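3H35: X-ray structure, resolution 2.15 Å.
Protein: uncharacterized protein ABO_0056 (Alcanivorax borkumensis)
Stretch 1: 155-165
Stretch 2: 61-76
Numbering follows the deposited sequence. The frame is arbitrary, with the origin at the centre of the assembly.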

# COMPACT_ATOMS: atom_id res chain seq x y z
N LEU A 155 4.63 -20.92 0.50
CA LEU A 155 4.35 -19.99 -0.60
C LEU A 155 3.60 -20.69 -1.72
O LEU A 155 3.99 -21.77 -2.16
CB LEU A 155 5.66 -19.47 -1.20
CG LEU A 155 5.63 -18.28 -2.13
CD1 LEU A 155 5.37 -16.99 -1.31
CD2 LEU A 155 6.96 -18.15 -2.90
N SER A 156 2.54 -20.07 -2.21
CA SER A 156 1.82 -20.66 -3.33
C SER A 156 1.57 -19.67 -4.45
O SER A 156 1.36 -18.44 -4.21
CB SER A 156 0.48 -21.26 -2.87
OG SER A 156 -0.29 -20.29 -2.20
N ILE A 157 1.53 -20.22 -5.66
CA ILE A 157 1.10 -19.47 -6.83
C ILE A 157 -0.39 -19.57 -6.91
O ILE A 157 -0.95 -20.66 -6.81
CB ILE A 157 1.59 -20.08 -8.14
CG1 ILE A 157 3.12 -20.17 -8.15
CG2 ILE A 157 1.07 -19.23 -9.33
CD1 ILE A 157 3.73 -20.75 -9.41
N ARG A 158 -1.03 -18.44 -7.13
CA ARG A 158 -2.42 -18.43 -7.48
C ARG A 158 -2.62 -17.71 -8.78
O ARG A 158 -2.15 -16.58 -8.94
CB ARG A 158 -3.26 -17.77 -6.39
CG ARG A 158 -4.73 -17.93 -6.64
CD ARG A 158 -5.55 -17.48 -5.42
NE ARG A 158 -6.98 -17.79 -5.55
CZ ARG A 158 -7.93 -16.93 -5.92
NH1 ARG A 158 -9.20 -17.32 -6.00
NH2 ARG A 158 -7.63 -15.67 -6.20
N ARG A 159 -3.32 -18.37 -9.70
CA ARG A 159 -3.67 -17.80 -10.96
C ARG A 159 -4.87 -16.87 -10.80
O ARG A 159 -5.93 -17.25 -10.34
CB ARG A 159 -3.97 -18.87 -12.00
CG ARG A 159 -2.76 -19.71 -12.40
CD ARG A 159 -3.22 -20.90 -13.21
NE ARG A 159 -2.13 -21.57 -13.89
CZ ARG A 159 -2.30 -22.52 -14.79
NH1 ARG A 159 -3.52 -22.94 -15.12
NH2 ARG A 159 -1.24 -23.05 -15.38
N GLU A 160 -4.66 -15.62 -11.20
CA GLU A 160 -5.67 -14.59 -11.07
C GLU A 160 -5.76 -13.79 -12.38
O GLU A 160 -5.08 -14.09 -13.38
CB GLU A 160 -5.32 -13.72 -9.86
CG GLU A 160 -5.31 -14.51 -8.53
CD GLU A 160 -5.00 -13.66 -7.30
OE1 GLU A 160 -4.29 -12.63 -7.42
OE2 GLU A 160 -5.47 -14.03 -6.22
N THR A 161 -6.63 -12.79 -12.38
CA THR A 161 -6.86 -11.96 -13.53
C THR A 161 -6.68 -10.47 -13.18
O THR A 161 -7.24 -9.98 -12.20
CB THR A 161 -8.27 -12.20 -14.06
OG1 THR A 161 -8.44 -13.62 -14.29
CG2 THR A 161 -8.49 -11.41 -15.35
N LEU A 162 -5.87 -9.77 -13.97
CA LEU A 162 -5.56 -8.36 -13.72
C LEU A 162 -6.55 -7.53 -14.47
O LEU A 162 -6.75 -7.76 -15.65
CB LEU A 162 -4.15 -8.04 -14.24
CG LEU A 162 -3.62 -6.60 -14.14
CD1 LEU A 162 -3.44 -6.22 -12.64
CD2 LEU A 162 -2.29 -6.50 -14.94
N ARG A 163 -7.14 -6.55 -13.80
CA ARG A 163 -8.03 -5.57 -14.43
C ARG A 163 -7.84 -4.19 -13.82
O ARG A 163 -7.38 -4.08 -12.72
CB ARG A 163 -9.48 -5.90 -14.16
CG ARG A 163 -9.88 -7.25 -14.56
CD ARG A 163 -11.23 -7.52 -13.93
NE ARG A 163 -11.45 -8.93 -14.08
CZ ARG A 163 -11.85 -9.51 -15.19
NH1 ARG A 163 -12.15 -8.79 -16.26
NH2 ARG A 163 -11.96 -10.81 -15.22
N ILE A 164 -8.32 -3.17 -14.53
CA ILE A 164 -8.40 -1.82 -14.00
C ILE A 164 -9.42 -1.78 -12.87
O ILE A 164 -10.43 -2.47 -12.91
CB ILE A 164 -8.78 -0.78 -15.12
CG1 ILE A 164 -8.43 0.64 -14.66
CG2 ILE A 164 -10.29 -0.84 -15.49
CD1 ILE A 164 -8.30 1.59 -15.82
N SER A 165 -9.12 -1.00 -11.84
CA SER A 165 -10.04 -0.80 -10.70
C SER A 165 -10.99 0.36 -11.00
O SER A 165 -10.73 1.16 -11.89
CB SER A 165 -9.24 -0.45 -9.45
OG SER A 165 -8.74 0.89 -9.49
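Stretch 2, residues 61-76: LLAALSDGSAFALLTL

How does stretch 2 lie on stretch 1? It comes in as the end of a helix, turns through a type I beta turn from Leu65 to Gly68, and leaves as a strand antiparallel to strand 156-164, the two N-to-C directions making 128°. The helix runs almost perpendicular to that strand, at 88°, with axes 8.1 Å apart at closest. Gly68, at phi 94° and psi -4°, takes a backbone shape in which a CB would jam against the carbonyl of Asp67. Asp67, chi1 p, brings OD1 to Ser69, accepting from its N at 2.9 Å and its OG at 2.5 Å.

What holds the strands in register? Three hydrogen-bonded pairs do: Leu162 with Phe71, Glu160 with Leu73, and Arg158 with Thr75. Leu162 N reaches Phe71 O at 2.8 Å and Phe71 N returns to Leu162 O at 3.1 Å; Arg158 N to Thr75 O is 2.8 Å and Thr75 N to Arg158 O 2.9 Å. Beyond the last pair at the turn end, a water takes over, accepting from Ile164 N at 3.0 Å and donating to Leu65 O at 2.7 Å and Ser69 O at 2.8 Å.

Why do Glu160 and Thr75 adopt their rotamers? Both are m at chi1 and lie on the same sheet face, which lets Thr75 OG1 donate to Glu160 OE1 in a very short bond of 2.5 Å. Glu160 is extended at chi2 (t), and its other oxygen, OE2, meets Arg158 NH2 at 2.7 Å in a salt bridge. Arg158, t through chi3, leads its end away from stretch 2. The carboxylate thus receives both the guanidinium of its own strand and the hydroxyl of the neighbouring one, through its two oxygens.

How do the apolar side chains pack? On the face of Glu160, Leu162 (t, p) sets its CB 4.3 Å from Leu73 CB and its CG 4.1 Å from Leu65 CD2, joining the strand to the helix. Ile164, t at both angles, continues this contact: its CB is 4.1 Å from Leu65 CB, and its CD1 reaches Leu62 CD1 at 3.9 Å. On the other face, Ile157 (m, t) meets two leucines of the same m, t shape, its CG1 3.6 Å from Leu76 CD2 and its CG2 4.0 Å from Leu74 CD2. Arg163 points sideways from CA, but its long chain returns, laying one guanidinium face over Ala70, with NH1 3.5 Å from Ala70 CB.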

# COMPACT_ATOMS: atom_id res chain seq x y z
N LEU A 61 0.89 0.13 -19.26
CA LEU A 61 0.10 -0.95 -18.64
C LEU A 61 -1.31 -0.49 -18.28
O LEU A 61 -2.28 -1.18 -18.56
CB LEU A 61 0.78 -1.48 -17.36
CG LEU A 61 2.01 -2.35 -17.54
CD1 LEU A 61 2.77 -2.49 -16.18
CD2 LEU A 61 1.57 -3.69 -18.16
N LEU A 62 -1.44 0.67 -17.65
CA LEU A 62 -2.76 1.18 -17.31
C LEU A 62 -3.58 1.43 -18.58
O LEU A 62 -4.76 1.12 -18.63
CB LEU A 62 -2.68 2.43 -16.42
CG LEU A 62 -3.98 2.82 -15.69
CD1 LEU A 62 -4.55 1.66 -14.83
CD2 LEU A 62 -3.80 4.08 -14.81
N ALA A 63 -2.95 2.02 -19.60
CA ALA A 63 -3.63 2.22 -20.88
C ALA A 63 -4.19 0.90 -21.42
O ALA A 63 -5.30 0.85 -21.90
CB ALA A 63 -2.64 2.84 -21.94
N ALA A 64 -3.39 -0.15 -21.36
CA ALA A 64 -3.79 -1.44 -21.92
C ALA A 64 -5.00 -1.97 -21.11
O ALA A 64 -5.87 -2.65 -21.65
CB ALA A 64 -2.60 -2.43 -21.90
N LEU A 65 -5.07 -1.62 -19.83
CA LEU A 65 -6.21 -2.03 -19.01
C LEU A 65 -7.45 -1.15 -19.12
O LEU A 65 -8.55 -1.55 -18.69
CB LEU A 65 -5.78 -2.10 -17.54
CG LEU A 65 -4.77 -3.19 -17.25
CD1 LEU A 65 -4.09 -2.84 -15.90
CD2 LEU A 65 -5.42 -4.61 -17.27
N SER A 66 -7.28 0.04 -19.70
CA SER A 66 -8.33 1.05 -19.59
C SER A 66 -9.62 0.72 -20.34
O SER A 66 -10.64 1.27 -20.00
CB SER A 66 -7.83 2.44 -20.05
OG SER A 66 -7.43 2.42 -21.42
N ASP A 67 -9.58 -0.12 -21.36
CA ASP A 67 -10.80 -0.47 -22.10
C ASP A 67 -11.48 -1.73 -21.50
O ASP A 67 -12.37 -2.32 -22.13
CB ASP A 67 -10.47 -0.74 -23.58
CG ASP A 67 -9.53 -1.93 -23.75
OD1 ASP A 67 -9.10 -2.56 -22.73
OD2 ASP A 67 -9.19 -2.23 -24.91
N GLY A 68 -11.04 -2.16 -20.32
CA GLY A 68 -11.62 -3.33 -19.69
C GLY A 68 -10.87 -4.64 -19.97
O GLY A 68 -11.21 -5.66 -19.42
N SER A 69 -9.84 -4.62 -20.80
CA SER A 69 -9.08 -5.83 -21.08
C SER A 69 -8.50 -6.47 -19.82
O SER A 69 -8.06 -5.76 -18.91
CB SER A 69 -7.94 -5.53 -22.04
OG SER A 69 -8.45 -4.97 -23.24
N ALA A 70 -8.55 -7.80 -19.77
CA ALA A 70 -8.13 -8.57 -18.62
C ALA A 70 -6.87 -9.36 -19.00
O ALA A 70 -6.78 -9.88 -20.12
CB ALA A 70 -9.26 -9.51 -18.16
N PHE A 71 -5.88 -9.40 -18.10
CA PHE A 71 -4.65 -10.17 -18.37
C PHE A 71 -4.38 -11.23 -17.32
O PHE A 71 -4.93 -11.15 -16.22
CB PHE A 71 -3.46 -9.22 -18.52
CG PHE A 71 -3.58 -8.31 -19.70
CD1 PHE A 71 -3.14 -8.72 -20.95
CD2 PHE A 71 -4.17 -7.04 -19.58
CE1 PHE A 71 -3.26 -7.88 -22.07
CE2 PHE A 71 -4.32 -6.20 -20.69
CZ PHE A 71 -3.86 -6.62 -21.94
N ALA A 72 -3.56 -12.21 -17.66
CA ALA A 72 -3.15 -13.24 -16.72
C ALA A 72 -2.29 -12.62 -15.63
O ALA A 72 -1.42 -11.78 -15.89
CB ALA A 72 -2.39 -14.39 -17.43
N LEU A 73 -2.54 -13.04 -14.40
CA LEU A 73 -1.81 -12.58 -13.24
C LEU A 73 -1.43 -13.77 -12.41
O LEU A 73 -2.25 -14.61 -12.09
CB LEU A 73 -2.73 -11.66 -12.41
CG LEU A 73 -2.12 -10.87 -11.25
CD1 LEU A 73 -1.01 -9.93 -11.78
CD2 LEU A 73 -3.22 -10.09 -10.53
N LEU A 74 -0.17 -13.87 -12.07
CA LEU A 74 0.26 -14.87 -11.08
C LEU A 74 0.53 -14.12 -9.80
O LEU A 74 1.24 -13.11 -9.79
CB LEU A 74 1.54 -15.60 -11.52
CG LEU A 74 1.56 -16.41 -12.81
CD1 LEU A 74 2.98 -17.05 -12.96
CD2 LEU A 74 0.45 -17.44 -12.82
N THR A 75 -0.06 -14.60 -8.72
CA THR A 75 0.15 -13.99 -7.42
C THR A 75 0.81 -15.01 -6.49
O THR A 75 0.36 -16.14 -6.39
CB THR A 75 -1.20 -13.51 -6.87
OG1 THR A 75 -1.83 -12.58 -7.79
CG2 THR A 75 -1.01 -12.89 -5.51
N LEU A 76 1.89 -14.60 -5.85
CA LEU A 76 2.54 -15.39 -4.84
C LEU A 76 2.04 -14.94 -3.50
O LEU A 76 2.15 -13.76 -3.12
CB LEU A 76 4.06 -15.26 -4.93
CG LEU A 76 4.70 -15.81 -6.20
CD1 LEU A 76 6.23 -15.54 -6.20
CD2 LEU A 76 4.39 -17.31 -6.39
O HOH W 1 -9.20 -3.81 -17.31
O HOH W 2 -12.08 -5.58 -16.75